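Long-range contacts in DNA repair protein RAD14 (Saccharomyces cerevisiae, PDB 5A3D), which binds damaged, kinked DNA during nucleotide excision repair and is needed for the incision step, acting here through its zinc-containing DNA-binding domain: residues 37-42 against 80-85; 49-54 against 88-93; 20-25 against 61-66. All blocks are in the same frame, centred on the assembly; numbering follows the deposited sequence.

Contact 1 (37-42 against 80-85). With nucleotides of chain D.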
loop_
_atom_site.group_PDB
_atom_site.type_symbol
_atom_site.label_atom_id
_atom_site.label_comp_id
_atom_site.label_asym_id
_atom_site.label_seq_id
_atom_site.Cartn_x
_atom_site.Cartn_y
_atom_site.Cartn_z
ATOM N N TYR B 37 -21.016 21.377 -7.079
ATOM C CA TYR B 37 -19.879 21.642 -7.875
ATOM C C TYR B 37 -18.589 21.959 -7.151
ATOM O O TYR B 37 -17.585 22.225 -7.755
ATOM C CB TYR B 37 -20.222 22.702 -8.920
ATOM C CG TYR B 37 -21.392 22.330 -9.794
ATOM C CD1 TYR B 37 -21.366 21.193 -10.568
ATOM C CD2 TYR B 37 -22.564 23.055 -9.765
ATOM C CE1 TYR B 37 -22.433 20.814 -11.382
ATOM C CE2 TYR B 37 -23.626 22.689 -10.597
ATOM C CZ TYR B 37 -23.589 21.544 -11.364
ATOM O OH TYR B 37 -24.647 21.209 -12.196
ATOM N N ALA B 38 -18.641 21.978 -5.863
ATOM C CA ALA B 38 -17.462 22.339 -5.108
ATOM C C ALA B 38 -16.356 21.320 -5.332
ATOM O O ALA B 38 -16.622 20.137 -5.453
ATOM C CB ALA B 38 -17.753 22.280 -3.612
ATOM N N LEU B 39 -15.133 21.765 -5.209
ATOM C CA LEU B 39 -13.994 20.840 -5.363
ATOM C C LEU B 39 -13.487 20.516 -3.961
ATOM O O LEU B 39 -13.498 21.362 -3.056
ATOM C CB LEU B 39 -12.953 21.399 -6.239
ATOM C CG LEU B 39 -13.338 21.820 -7.657
ATOM C CD1 LEU B 39 -12.102 22.318 -8.406
ATOM C CD2 LEU B 39 -14.029 20.669 -8.417
ATOM N N LEU B 40 -13.211 19.228 -3.763
ATOM C CA LEU B 40 -12.872 18.681 -2.457
ATOM C C LEU B 40 -11.497 18.073 -2.606
ATOM O O LEU B 40 -11.188 17.379 -3.584
ATOM C CB LEU B 40 -13.824 17.551 -2.114
ATOM C CG LEU B 40 -15.313 17.904 -2.013
ATOM C CD1 LEU B 40 -16.089 16.641 -1.671
ATOM C CD2 LEU B 40 -15.423 18.924 -0.941
ATOM N N THR B 41 -10.667 18.291 -1.624
ATOM C CA THR B 41 -9.393 17.604 -1.625
ATOM C C THR B 41 -9.585 16.133 -1.370
ATOM O O THR B 41 -10.590 15.643 -0.866
ATOM C CB THR B 41 -8.449 18.200 -0.572
ATOM O OG1 THR B 41 -8.977 17.851 0.707
ATOM C CG2 THR B 41 -8.307 19.681 -0.698
ATOM N N LYS B 42 -8.523 15.398 -1.645
ATOM C CA LYS B 42 -8.445 14.032 -1.310
ATOM C C LYS B 42 -8.693 13.778 0.203
ATOM O O LYS B 42 -9.526 12.968 0.539
ATOM C CB LYS B 42 -7.168 13.427 -1.807
ATOM C CG LYS B 42 -7.285 11.870 -1.802
ATOM C CD LYS B 42 -6.018 11.285 -2.170
ATOM C CE LYS B 42 -6.212 9.856 -2.538
ATOM N NZ LYS B 42 -4.895 9.365 -2.825
ATOM N N LEU B 80 -8.083 17.149 -6.345
ATOM C CA LEU B 80 -9.367 17.826 -6.192
ATOM C C LEU B 80 -10.413 16.987 -6.968
ATOM O O LEU B 80 -10.256 16.662 -8.146
ATOM C CB LEU B 80 -9.347 19.252 -6.636
ATOM C CG LEU B 80 -8.297 20.171 -5.915
ATOM C CD1 LEU B 80 -8.265 21.522 -6.566
ATOM C CD2 LEU B 80 -8.720 20.264 -4.485
ATOM N N PHE B 81 -11.461 16.721 -6.278
ATOM C CA PHE B 81 -12.600 15.855 -6.748
ATOM C C PHE B 81 -13.884 16.742 -6.726
ATOM O O PHE B 81 -13.982 17.624 -5.855
ATOM C CB PHE B 81 -12.788 14.659 -5.858
ATOM C CG PHE B 81 -11.620 13.756 -5.837
ATOM C CD1 PHE B 81 -10.540 14.056 -5.020
ATOM C CD2 PHE B 81 -11.571 12.610 -6.634
ATOM C CE1 PHE B 81 -9.458 13.176 -4.934
ATOM C CE2 PHE B 81 -10.430 11.773 -6.571
ATOM C CZ PHE B 81 -9.382 12.068 -5.718
ATOM N N VAL B 82 -14.800 16.468 -7.650
ATOM C CA VAL B 82 -16.069 17.281 -7.719
ATOM C C VAL B 82 -17.092 16.618 -6.788
ATOM O O VAL B 82 -17.325 15.373 -6.807
ATOM C CB VAL B 82 -16.601 17.619 -9.156
ATOM C CG1 VAL B 82 -17.140 16.438 -9.927
ATOM C CG2 VAL B 82 -17.627 18.756 -9.094
ATOM N N ARG B 83 -17.729 17.479 -6.008
ATOM C CA ARG B 83 -18.627 17.000 -4.999
ATOM C C ARG B 83 -19.659 16.047 -5.588
ATOM O O ARG B 83 -19.896 15.021 -4.988
ATOM C CB ARG B 83 -19.273 18.096 -4.169
ATOM C CG ARG B 83 -20.136 17.435 -3.117
ATOM C CD ARG B 83 -20.838 18.382 -2.206
ATOM N NE ARG B 83 -20.074 19.357 -1.519
ATOM C CZ ARG B 83 -19.445 19.117 -0.384
ATOM N NH1 ARG B 83 -19.462 17.876 0.119
ATOM N NH2 ARG B 83 -18.799 20.106 0.241
ATOM N N CYS B 84 -20.265 16.377 -6.731
ATOM C CA CYS B 84 -21.384 15.545 -7.194
ATOM C C CYS B 84 -20.925 14.069 -7.464
ATOM O O CYS B 84 -21.674 13.170 -7.226
ATOM C CB CYS B 84 -22.075 16.174 -8.404
ATOM S SG CYS B 84 -21.035 16.502 -9.838
ATOM N N GLU B 85 -19.720 13.889 -7.987
ATOM C CA GLU B 85 -19.144 12.515 -8.208
ATOM C C GLU B 85 -18.880 11.749 -6.923
ATOM O O GLU B 85 -19.291 10.586 -6.713
ATOM C CB GLU B 85 -17.848 12.640 -8.983
ATOM C CG GLU B 85 -18.080 12.890 -10.430
ATOM C CD GLU B 85 -16.808 12.859 -11.272
ATOM O OE1 GLU B 85 -15.728 12.415 -10.802
ATOM O OE2 GLU B 85 -16.942 13.254 -12.492
ATOM P P DG D 3 -4.903 16.458 -0.587
ATOM O OP1 DG D 3 -5.341 16.331 -2.012
ATOM O OP2 DG D 3 -5.815 16.127 0.489
ATOM O "O5'" DG D 3 -3.573 15.592 -0.404
ATOM C "C5'" DG D 3 -2.466 15.785 -1.280
ATOM C "C4'" DG D 3 -1.514 14.612 -1.155
ATOM O "O4'" DG D 3 -0.784 14.682 0.094
ATOM C "C3'" DG D 3 -2.149 13.230 -1.186
ATOM O "O3'" DG D 3 -1.143 12.565 -1.937
ATOM C "C2'" DG D 3 -2.281 12.878 0.292
ATOM C "C1'" DG D 3 -1.073 13.569 0.917
ATOM N N9 DG D 3 -1.200 14.059 2.289
ATOM C C8 DG D 3 -2.266 14.707 2.862
ATOM N N7 DG D 3 -2.035 15.092 4.086
ATOM C C5 DG D 3 -0.750 14.639 4.348
ATOM C C6 DG D 3 0.042 14.764 5.505
ATOM O O6 DG D 3 -0.254 15.281 6.582
ATOM N N1 DG D 3 1.281 14.148 5.346
ATOM C C2 DG D 3 1.720 13.543 4.195
ATOM N N2 DG D 3 2.967 13.052 4.218
ATOM N N3 DG D 3 1.008 13.468 3.090
ATOM C C4 DG D 3 -0.207 14.036 3.234
ATOM O "O5'" DG D 1 -4.399 26.899 2.680
ATOM C "C5'" DG D 1 -4.572 26.107 1.484
ATOM C "C4'" DG D 1 -5.873 25.338 1.567
ATOM O "O4'" DG D 1 -7.040 25.867 0.885
ATOM C "C3'" DG D 1 -5.931 23.809 1.535
ATOM O "O3'" DG D 1 -6.016 23.253 2.868
ATOM C "C2'" DG D 1 -7.153 23.499 0.676
ATOM C "C1'" DG D 1 -7.633 24.838 0.108
ATOM N N9 DG D 1 -7.253 25.037 -1.287
ATOM C C8 DG D 1 -6.010 25.346 -1.788
ATOM N N7 DG D 1 -5.985 25.410 -3.091
ATOM C C5 DG D 1 -7.280 25.087 -3.478
ATOM C C6 DG D 1 -7.860 24.991 -4.772
ATOM O O6 DG D 1 -7.321 25.163 -5.876
ATOM N N1 DG D 1 -9.212 24.666 -4.704
ATOM C C2 DG D 1 -9.914 24.444 -3.543
ATOM N N2 DG D 1 -11.215 24.148 -3.687
ATOM N N3 DG D 1 -9.379 24.501 -2.331
ATOM C C4 DG D 1 -8.074 24.845 -2.374
ATOM P P DA D 4 -1.362 11.047 -2.402
ATOM O OP1 DA D 4 -0.895 10.926 -3.776
ATOM O OP2 DA D 4 -2.690 10.648 -2.014
ATOM O "O5'" DA D 4 -0.286 10.251 -1.544
ATOM C "C5'" DA D 4 1.080 10.652 -1.726
ATOM C "C4'" DA D 4 2.035 9.749 -0.985
ATOM O "O4'" DA D 4 2.011 10.080 0.416
ATOM C "C3'" DA D 4 1.746 8.253 -1.066
ATOM O "O3'" DA D 4 3.009 7.589 -1.097
ATOM C "C2'" DA D 4 0.939 8.000 0.197
ATOM C "C1'" DA D 4 1.562 8.970 1.185
ATOM N N9 DA D 4 0.681 9.514 2.205
ATOM C C8 DA D 4 -0.615 9.934 2.043
ATOM N N7 DA D 4 -1.126 10.495 3.109
ATOM C C5 DA D 4 -0.086 10.478 4.024
ATOM C C6 DA D 4 0.004 10.910 5.352
ATOM N N6 DA D 4 -1.006 11.487 6.000
ATOM N N1 DA D 4 1.167 10.699 6.008
ATOM C C2 DA D 4 2.175 10.105 5.353
ATOM N N3 DA D 4 2.221 9.677 4.092
ATOM C C4 DA D 4 1.044 9.901 3.473
#
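Leu-40 and Phe-81 pair at the middle of the tightest part of this interface, where strand 39-41 runs antiparallel to strand 78-82 along one margin of the three-stranded sheet. Leu-40 N donates to Phe-81 O over 2.7 Å, and Phe-81 N returns the bond to Leu-40 O at 2.8 Å. Each carbonyl also receives a CA-H contact: Leu-39 CA lies 3.3 Å from Phe-81 O and Leu-80 CA 3.2 Å from Leu-40 O. The paired oxygens are thus each approached by two hydrogens. One face of the sheet carries Leu-39, Thr-41, Leu-80 and Val-82, with Leu-39 CD2 against Val-82 CB. Leu-40 and Phe-81 lie on the other face, where Cys-45 of helix 42-49 covers both.

In contrast to this doubly bonded pair, the end at Ala-38 and Arg-83 is partly exposed and held by one backbone bond, Arg-83 N to Ala-38 O at 2.9 Å, as helix 83-94 begins. The arginine bends at chi3 (-54°), turning NE back, and one face of its guanidinium rests on Leu-40, with CD2 3.8 Å from NH2. Tyr-49 OH holds NH1.

At the opposite end the strand meets DNA. Leu-80 CD1 touches the base of DG1 of chain D, and Thr-41 caps helix 42-49. Lys-42 has CG anti to its backbone N (chi1 -164°), and the Phe-81 ring flanks the start of its extended chain. NZ is gripped by OP2 of DA4 of chain D, at 2.7 Å, and by Asn-57 OD1, while the backbone N makes a weak bond to OP1 of DG3 of chain D. A probably charged amine and the N-terminus of helix 42-49, both facing phosphates, would favour holding the DNA backbone.

Contact 2 (49-54 against 88-93). With nucleotides of chain C.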
loop_
_atom_site.group_PDB
_atom_site.type_symbol
_atom_site.label_atom_id
_atom_site.label_comp_id
_atom_site.label_asym_id
_atom_site.label_seq_id
_atom_site.Cartn_x
_atom_site.Cartn_y
_atom_site.Cartn_z
ATOM N N TYR B 49 -16.720 11.714 3.379
ATOM C CA TYR B 49 -17.501 10.667 2.746
ATOM C C TYR B 49 -17.052 9.238 3.059
ATOM O O TYR B 49 -17.573 8.266 2.479
ATOM C CB TYR B 49 -17.537 10.899 1.226
ATOM C CG TYR B 49 -18.315 12.139 0.867
ATOM C CD1 TYR B 49 -19.696 12.156 0.904
ATOM C CD2 TYR B 49 -17.665 13.289 0.483
ATOM C CE1 TYR B 49 -20.406 13.298 0.553
ATOM C CE2 TYR B 49 -18.380 14.455 0.191
ATOM C CZ TYR B 49 -19.731 14.445 0.179
ATOM O OH TYR B 49 -20.477 15.592 -0.148
ATOM N N PHE B 50 -16.032 9.145 3.890
ATOM C CA PHE B 50 -15.420 7.892 4.289
ATOM C C PHE B 50 -14.952 7.065 3.109
ATOM O O PHE B 50 -15.087 5.845 3.098
ATOM C CB PHE B 50 -16.355 7.163 5.230
ATOM C CG PHE B 50 -16.845 8.037 6.356
ATOM C CD1 PHE B 50 -15.967 8.598 7.262
ATOM C CD2 PHE B 50 -18.194 8.316 6.485
ATOM C CE1 PHE B 50 -16.410 9.414 8.288
ATOM C CE2 PHE B 50 -18.660 9.133 7.507
ATOM C CZ PHE B 50 -17.749 9.709 8.399
ATOM N N LEU B 51 -14.378 7.728 2.097
ATOM C CA LEU B 51 -13.899 6.992 0.916
ATOM C C LEU B 51 -12.487 6.623 1.206
ATOM O O LEU B 51 -11.806 7.356 1.911
ATOM C CB LEU B 51 -14.021 7.803 -0.426
ATOM C CG LEU B 51 -15.492 8.220 -0.695
ATOM C CD1 LEU B 51 -15.578 8.877 -2.078
ATOM C CD2 LEU B 51 -16.536 7.122 -0.562
ATOM N N THR B 52 -12.029 5.517 0.630
ATOM C CA THR B 52 -10.613 5.050 0.863
ATOM C C THR B 52 -9.646 5.402 -0.194
ATOM O O THR B 52 -10.025 5.820 -1.286
ATOM C CB THR B 52 -10.581 3.522 0.941
ATOM O OG1 THR B 52 -10.904 2.997 -0.343
ATOM C CG2 THR B 52 -11.572 3.067 1.907
ATOM N N ASP B 53 -8.366 5.207 0.094
ATOM C CA ASP B 53 -7.366 5.395 -0.944
ATOM C C ASP B 53 -7.603 4.591 -2.184
ATOM O O ASP B 53 -7.507 5.190 -3.250
ATOM C CB ASP B 53 -5.893 5.230 -0.473
ATOM C CG ASP B 53 -5.401 6.387 0.272
ATOM O OD1 ASP B 53 -5.723 7.525 -0.074
ATOM O OD2 ASP B 53 -4.656 6.156 1.261
ATOM N N PRO B 54 -7.927 3.275 -2.085
ATOM C CA PRO B 54 -8.160 2.519 -3.321
ATOM C C PRO B 54 -9.291 3.058 -4.193
ATOM O O PRO B 54 -9.164 3.111 -5.403
ATOM C CB PRO B 54 -8.425 1.107 -2.834
ATOM C CG PRO B 54 -7.647 1.050 -1.566
ATOM C CD PRO B 54 -7.803 2.376 -0.926
ATOM N N ALA B 88 -22.144 10.911 -5.065
ATOM C CA ALA B 88 -22.909 9.871 -5.775
ATOM C C ALA B 88 -22.333 8.512 -5.453
ATOM O O ALA B 88 -23.072 7.567 -5.225
ATOM C CB ALA B 88 -22.836 10.122 -7.268
ATOM N N PHE B 89 -21.000 8.394 -5.457
ATOM C CA PHE B 89 -20.309 7.153 -5.072
ATOM C C PHE B 89 -20.496 6.790 -3.587
ATOM O O PHE B 89 -20.733 5.637 -3.238
ATOM C CB PHE B 89 -18.798 7.267 -5.403
ATOM C CG PHE B 89 -18.042 5.993 -5.108
ATOM C CD1 PHE B 89 -18.026 4.935 -6.054
ATOM C CD2 PHE B 89 -17.509 5.765 -3.832
ATOM C CE1 PHE B 89 -17.374 3.747 -5.766
ATOM C CE2 PHE B 89 -16.889 4.559 -3.543
ATOM C CZ PHE B 89 -16.828 3.557 -4.505
ATOM N N ALA B 90 -20.338 7.782 -2.723
ATOM C CA ALA B 90 -20.466 7.626 -1.313
ATOM C C ALA B 90 -21.847 7.151 -0.876
ATOM O O ALA B 90 -21.953 6.294 0.015
ATOM C CB ALA B 90 -20.135 8.928 -0.643
ATOM N N PHE B 91 -22.881 7.708 -1.512
ATOM C CA PHE B 91 -24.305 7.322 -1.289
ATOM C C PHE B 91 -24.556 5.878 -1.729
ATOM O O PHE B 91 -25.393 5.162 -1.152
ATOM C CB PHE B 91 -25.278 8.277 -2.058
ATOM C CG PHE B 91 -25.474 9.639 -1.415
ATOM C CD1 PHE B 91 -24.783 10.024 -0.293
ATOM C CD2 PHE B 91 -26.340 10.564 -1.984
ATOM C CE1 PHE B 91 -24.938 11.298 0.261
ATOM C CE2 PHE B 91 -26.550 11.820 -1.421
ATOM C CZ PHE B 91 -25.847 12.183 -0.278
ATOM N N LYS B 92 -23.875 5.459 -2.794
ATOM C CA LYS B 92 -23.951 4.056 -3.226
ATOM C C LYS B 92 -23.240 3.127 -2.205
ATOM O O LYS B 92 -23.732 2.037 -1.869
ATOM C CB LYS B 92 -23.390 3.915 -4.643
ATOM C CG LYS B 92 -22.915 2.533 -5.068
ATOM C CD LYS B 92 -21.550 2.572 -5.778
ATOM C CE LYS B 92 -20.327 2.326 -4.850
ATOM N NZ LYS B 92 -20.007 0.878 -4.511
ATOM N N LYS B 93 -22.091 3.550 -1.718
ATOM C CA LYS B 93 -21.334 2.772 -0.762
ATOM C C LYS B 93 -21.996 2.611 0.596
ATOM O O LYS B 93 -21.803 1.587 1.267
ATOM C CB LYS B 93 -19.927 3.372 -0.578
ATOM C CG LYS B 93 -19.109 2.892 0.606
ATOM C CD LYS B 93 -17.692 3.447 0.562
ATOM C CE LYS B 93 -16.724 2.637 1.399
ATOM N NZ LYS B 93 -15.400 3.236 1.647
ATOM P P DA C 6 -6.019 -2.320 -1.251
ATOM O OP1 DA C 6 -6.150 -1.634 -2.549
ATOM O OP2 DA C 6 -5.039 -1.764 -0.261
ATOM O "O5'" DA C 6 -7.414 -2.447 -0.499
ATOM C "C5'" DA C 6 -8.460 -3.231 -1.112
ATOM C "C4'" DA C 6 -9.359 -3.909 -0.098
ATOM O "O4'" DA C 6 -8.616 -4.882 0.681
ATOM C "C3'" DA C 6 -10.062 -2.995 0.916
ATOM O "O3'" DA C 6 -11.431 -3.426 1.129
ATOM C "C2'" DA C 6 -9.199 -3.139 2.158
ATOM C "C1'" DA C 6 -8.701 -4.576 2.068
ATOM N N9 DA C 6 -7.377 -4.801 2.646
ATOM C C8 DA C 6 -6.205 -4.204 2.253
ATOM N N7 DA C 6 -5.151 -4.624 2.908
ATOM C C5 DA C 6 -5.660 -5.562 3.795
ATOM C C6 DA C 6 -5.047 -6.367 4.774
ATOM N N6 DA C 6 -3.740 -6.339 5.045
ATOM N N1 DA C 6 -5.841 -7.188 5.496
ATOM C C2 DA C 6 -7.150 -7.225 5.215
ATOM N N3 DA C 6 -7.842 -6.516 4.321
ATOM C C4 DA C 6 -7.029 -5.692 3.637
#
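In the XPA-family DNA-binding domain, the turn that links helix 42-49 to helix 53-56 lies along helix 83-94, with Tyr-49 and Leu-51 meeting Phe-89, Ala-90 and Lys-93. The backbones come nearest at Tyr-49 and Ala-90, CA to CA 5.9 Å, and Ala-90 CB points at the tyrosine: this methyl sits obliquely against the ring, 3.6 Å from Tyr-49 CD1, and also meets Tyr-49 CB and CG.

Leu-51 packs between Phe-89, Ala-90 and Lys-93. Its CD2 comes up at the edge of the Phe-89 ring, near the ring plane, at 3.7 Å from CD2 of that ring, and also touches Ala-90 CB and Lys-93 CD, each at 4.0 Å. Phe-89 has CG anti to its backbone N (chi1 -177°), which carries the ring from the helix toward Leu-51. The ring takes Lys-92 CE over one face and packs edge-to-face with Phe-62.

The turn itself is built from a residue of positive phi, Phe-50, followed by an N-cap, Thr-52. The threonine hydroxyl caps the first turn of helix 53-56, while Glu-55 OE1 accepts a bond from Thr-52 N, as in a capping box. Lys-93 crosses from helix 83-94 on an extended chain to this point. Its NZ donates to Phe-50 O at 3.0 Å, in the carbonyl plane with a C=O...NZ angle of 152°, and forms a salt bridge with Glu-55 OE1. An alanine in place of Lys-93 would probably leave Phe-50 O and the Glu-55 carboxylate without this amine and open a gap beside Leu-51 CD2. Two residues after the N-cap, Pro-54 brings CG to 3.2 Å from OP1 of DA6 of chain C.

Contact 3 (20-25 against 61-66)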
loop_
_atom_site.group_PDB
_atom_site.type_symbol
_atom_site.label_atom_id
_atom_site.label_comp_id
_atom_site.label_asym_id
_atom_site.label_seq_id
_atom_site.Cartn_x
_atom_site.Cartn_y
_atom_site.Cartn_z
ATOM N N VAL B 20 -12.162 19.162 -17.164
ATOM C CA VAL B 20 -11.669 18.073 -16.264
ATOM C C VAL B 20 -12.802 17.188 -15.836
ATOM O O VAL B 20 -12.681 15.999 -15.889
ATOM C CB VAL B 20 -11.008 18.609 -14.979
ATOM C CG1 VAL B 20 -10.642 17.469 -13.996
ATOM C CG2 VAL B 20 -9.751 19.423 -15.383
ATOM N N PHE B 21 -13.918 17.762 -15.442
ATOM C CA PHE B 21 -14.968 17.015 -14.839
ATOM C C PHE B 21 -16.125 16.734 -15.833
ATOM O O PHE B 21 -17.078 16.042 -15.451
ATOM C CB PHE B 21 -15.461 17.709 -13.607
ATOM C CG PHE B 21 -14.440 17.789 -12.515
ATOM C CD1 PHE B 21 -14.160 16.683 -11.762
ATOM C CD2 PHE B 21 -13.689 18.936 -12.334
ATOM C CE1 PHE B 21 -13.136 16.688 -10.793
ATOM C CE2 PHE B 21 -12.768 19.030 -11.287
ATOM C CZ PHE B 21 -12.418 17.854 -10.569
ATOM N N LYS B 22 -16.048 17.287 -17.055
ATOM C CA LYS B 22 -17.000 17.008 -18.127
ATOM C C LYS B 22 -18.404 17.488 -17.824
ATOM O O LYS B 22 -19.380 16.824 -18.138
ATOM C CB LYS B 22 -16.999 15.496 -18.483
ATOM C CG LYS B 22 -15.644 14.900 -18.456
ATOM C CD LYS B 22 -14.800 15.480 -19.574
ATOM C CE LYS B 22 -13.422 14.851 -19.417
ATOM N NZ LYS B 22 -12.399 15.423 -20.354
ATOM N N LEU B 23 -18.482 18.661 -17.248
ATOM C CA LEU B 23 -19.783 19.222 -16.803
ATOM C C LEU B 23 -19.993 20.493 -17.575
ATOM O O LEU B 23 -19.114 21.365 -17.570
ATOM C CB LEU B 23 -19.736 19.486 -15.310
ATOM C CG LEU B 23 -19.774 18.236 -14.420
ATOM C CD1 LEU B 23 -19.515 18.586 -12.948
ATOM C CD2 LEU B 23 -21.087 17.551 -14.555
ATOM N N GLN B 24 -21.083 20.555 -18.302
ATOM C CA GLN B 24 -21.492 21.781 -18.981
ATOM C C GLN B 24 -22.149 22.799 -18.021
ATOM O O GLN B 24 -23.406 22.919 -18.004
ATOM C CB GLN B 24 -22.428 21.441 -20.142
ATOM C CG GLN B 24 -21.707 20.701 -21.243
ATOM C CD GLN B 24 -21.895 21.448 -22.546
ATOM O OE1 GLN B 24 -22.929 21.271 -23.235
ATOM N NE2 GLN B 24 -20.920 22.354 -22.872
ATOM N N VAL B 25 -21.313 23.390 -17.174
ATOM C CA VAL B 25 -21.743 24.283 -16.060
ATOM C C VAL B 25 -20.874 25.515 -16.053
ATOM O O VAL B 25 -19.666 25.410 -16.231
ATOM C CB VAL B 25 -21.634 23.568 -14.690
ATOM C CG1 VAL B 25 -22.093 24.505 -13.580
ATOM C CG2 VAL B 25 -22.524 22.356 -14.738
ATOM N N LEU B 61 -12.848 5.567 -11.845
ATOM C CA LEU B 61 -14.021 5.908 -10.991
ATOM C C LEU B 61 -14.335 7.433 -10.737
ATOM O O LEU B 61 -15.496 7.838 -10.497
ATOM C CB LEU B 61 -13.771 5.381 -9.635
ATOM C CG LEU B 61 -15.008 5.078 -8.817
ATOM C CD1 LEU B 61 -15.610 3.790 -9.408
ATOM C CD2 LEU B 61 -14.600 4.839 -7.358
ATOM N N PHE B 62 -13.308 8.228 -10.701
ATOM C CA PHE B 62 -13.484 9.709 -10.491
ATOM C C PHE B 62 -12.624 10.500 -11.422
ATOM O O PHE B 62 -11.403 10.197 -11.624
ATOM C CB PHE B 62 -13.064 10.118 -9.083
ATOM C CG PHE B 62 -13.883 9.500 -7.998
ATOM C CD1 PHE B 62 -15.208 9.797 -7.841
ATOM C CD2 PHE B 62 -13.355 8.514 -7.179
ATOM C CE1 PHE B 62 -15.948 9.190 -6.829
ATOM C CE2 PHE B 62 -14.062 7.981 -6.148
ATOM C CZ PHE B 62 -15.409 8.268 -5.994
ATOM N N HIS B 63 -13.146 11.638 -11.848
ATOM C CA HIS B 63 -12.294 12.607 -12.536
ATOM C C HIS B 63 -11.558 13.299 -11.440
ATOM O O HIS B 63 -12.010 13.274 -10.267
ATOM C CB HIS B 63 -13.061 13.591 -13.385
ATOM C CG HIS B 63 -13.759 12.974 -14.559
ATOM N ND1 HIS B 63 -15.063 12.513 -14.494
ATOM C CD2 HIS B 63 -13.359 12.784 -15.835
ATOM C CE1 HIS B 63 -15.414 12.015 -15.674
ATOM N NE2 HIS B 63 -14.390 12.165 -16.500
ATOM N N ARG B 64 -10.399 13.849 -11.744
ATOM C CA ARG B 64 -9.740 14.628 -10.738
ATOM C C ARG B 64 -8.811 15.678 -11.390
ATOM O O ARG B 64 -8.287 15.464 -12.467
ATOM C CB ARG B 64 -8.924 13.799 -9.756
ATOM C CG ARG B 64 -7.731 13.060 -10.297
ATOM C CD ARG B 64 -7.115 12.063 -9.237
ATOM N NE ARG B 64 -7.903 10.822 -8.879
ATOM C CZ ARG B 64 -8.779 10.169 -9.653
ATOM N NH1 ARG B 64 -8.959 10.494 -10.947
ATOM N NH2 ARG B 64 -9.454 9.145 -9.171
ATOM N N LEU B 65 -8.689 16.790 -10.714
ATOM C CA LEU B 65 -7.731 17.818 -11.018
ATOM C C LEU B 65 -6.584 17.753 -10.029
ATOM O O LEU B 65 -6.799 17.836 -8.843
ATOM C CB LEU B 65 -8.411 19.136 -10.831
ATOM C CG LEU B 65 -7.835 20.493 -11.404
ATOM C CD1 LEU B 65 -8.207 21.823 -10.709
ATOM C CD2 LEU B 65 -6.684 20.619 -12.341
ATOM N N GLU B 66 -5.360 17.771 -10.542
ATOM C CA GLU B 66 -4.183 17.858 -9.669
ATOM C C GLU B 66 -3.558 19.209 -9.712
ATOM O O GLU B 66 -3.502 19.894 -10.795
ATOM C CB GLU B 66 -3.215 16.744 -10.041
ATOM C CG GLU B 66 -3.761 15.459 -9.511
ATOM C CD GLU B 66 -2.808 14.296 -9.532
ATOM O OE1 GLU B 66 -1.664 14.494 -10.029
ATOM O OE2 GLU B 66 -3.264 13.184 -9.053
#
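Val-20, Phe-21 and Lys-22 lean on His-63 and Leu-65 where the loop of the zinc-finger region meets the approach to strand 65-67, an outermost strand of the domain's antiparallel sheet. The loop spans part of the chain between the zinc ligands Cys-7 and Cys-26, so this contact joins the metal-bound subdomain to the sheet.

The apolar contacts come first. Val-20 places CG1 anti to its backbone N (chi1 174°), where it meets Leu-65 CB at 4.2 Å. The same methyl lies over the centre of the neighbouring Phe-21 ring, 3.7 Å above its plane. That ring slides past His-63 in the opposite direction, with CD1 3.7 Å from His-63 CB, and its CZ reaches Leu-65 CB. Beyond the two segments Phe-21 also packs on Val-82 of strand 78-82.

Polar atoms meet mainly as close packing, and the two segments share no hydrogen bond. Val-20 CG1 touches Arg-64 O at 3.5 Å. Phe-21 presents its edge, through CE1, to His-63 O at 3.6 Å. Val-20 O approaches the imidazole obliquely, 3.3 Å from CD2. The polar ends of His-63 and Lys-22 are bound outside the two segments: His-63 ND1 by Glu-85 OE2 of helix 83-94, and Lys-22 NZ by Asp-19 O.

At the surface Lys-22, itself of positive phi, crosses His-63 at about a right angle. Lys-22 NZ lies 5.4 Å from His-63 NE2. The lysine chain, bent at chi2 (-67°), touches the imidazole most closely through a methylene, with Lys-22 CG 3.6 Å from His-63 NE2.

In the fold
The three contacts show a small domain tied together by residues that serve two interfaces. Contact 1 is central, its centre about 2 Å from that of the chain, with contact 2 about 12 Å and contact 3 about 9 Å away, centre to centre. Between contacts 1 and 2, Arg-83 NH1 and Tyr-49 OH lie 2.5 Å apart, a probable hydrogen bond. Toward contact 3, Glu-85 OE2 is 2.8 Å from His-63 ND1 and Leu-65 O accepts Leu-80 N at 2.9 Å. Phe-89 CE1 touches Leu-61 CD2 at 3.4 Å. Contacts 1 and 2 reach DNA; segment 20-25 belongs to the zinc-finger region, while the Tyr-37 side chain lies about 8 Å from the zinc ion.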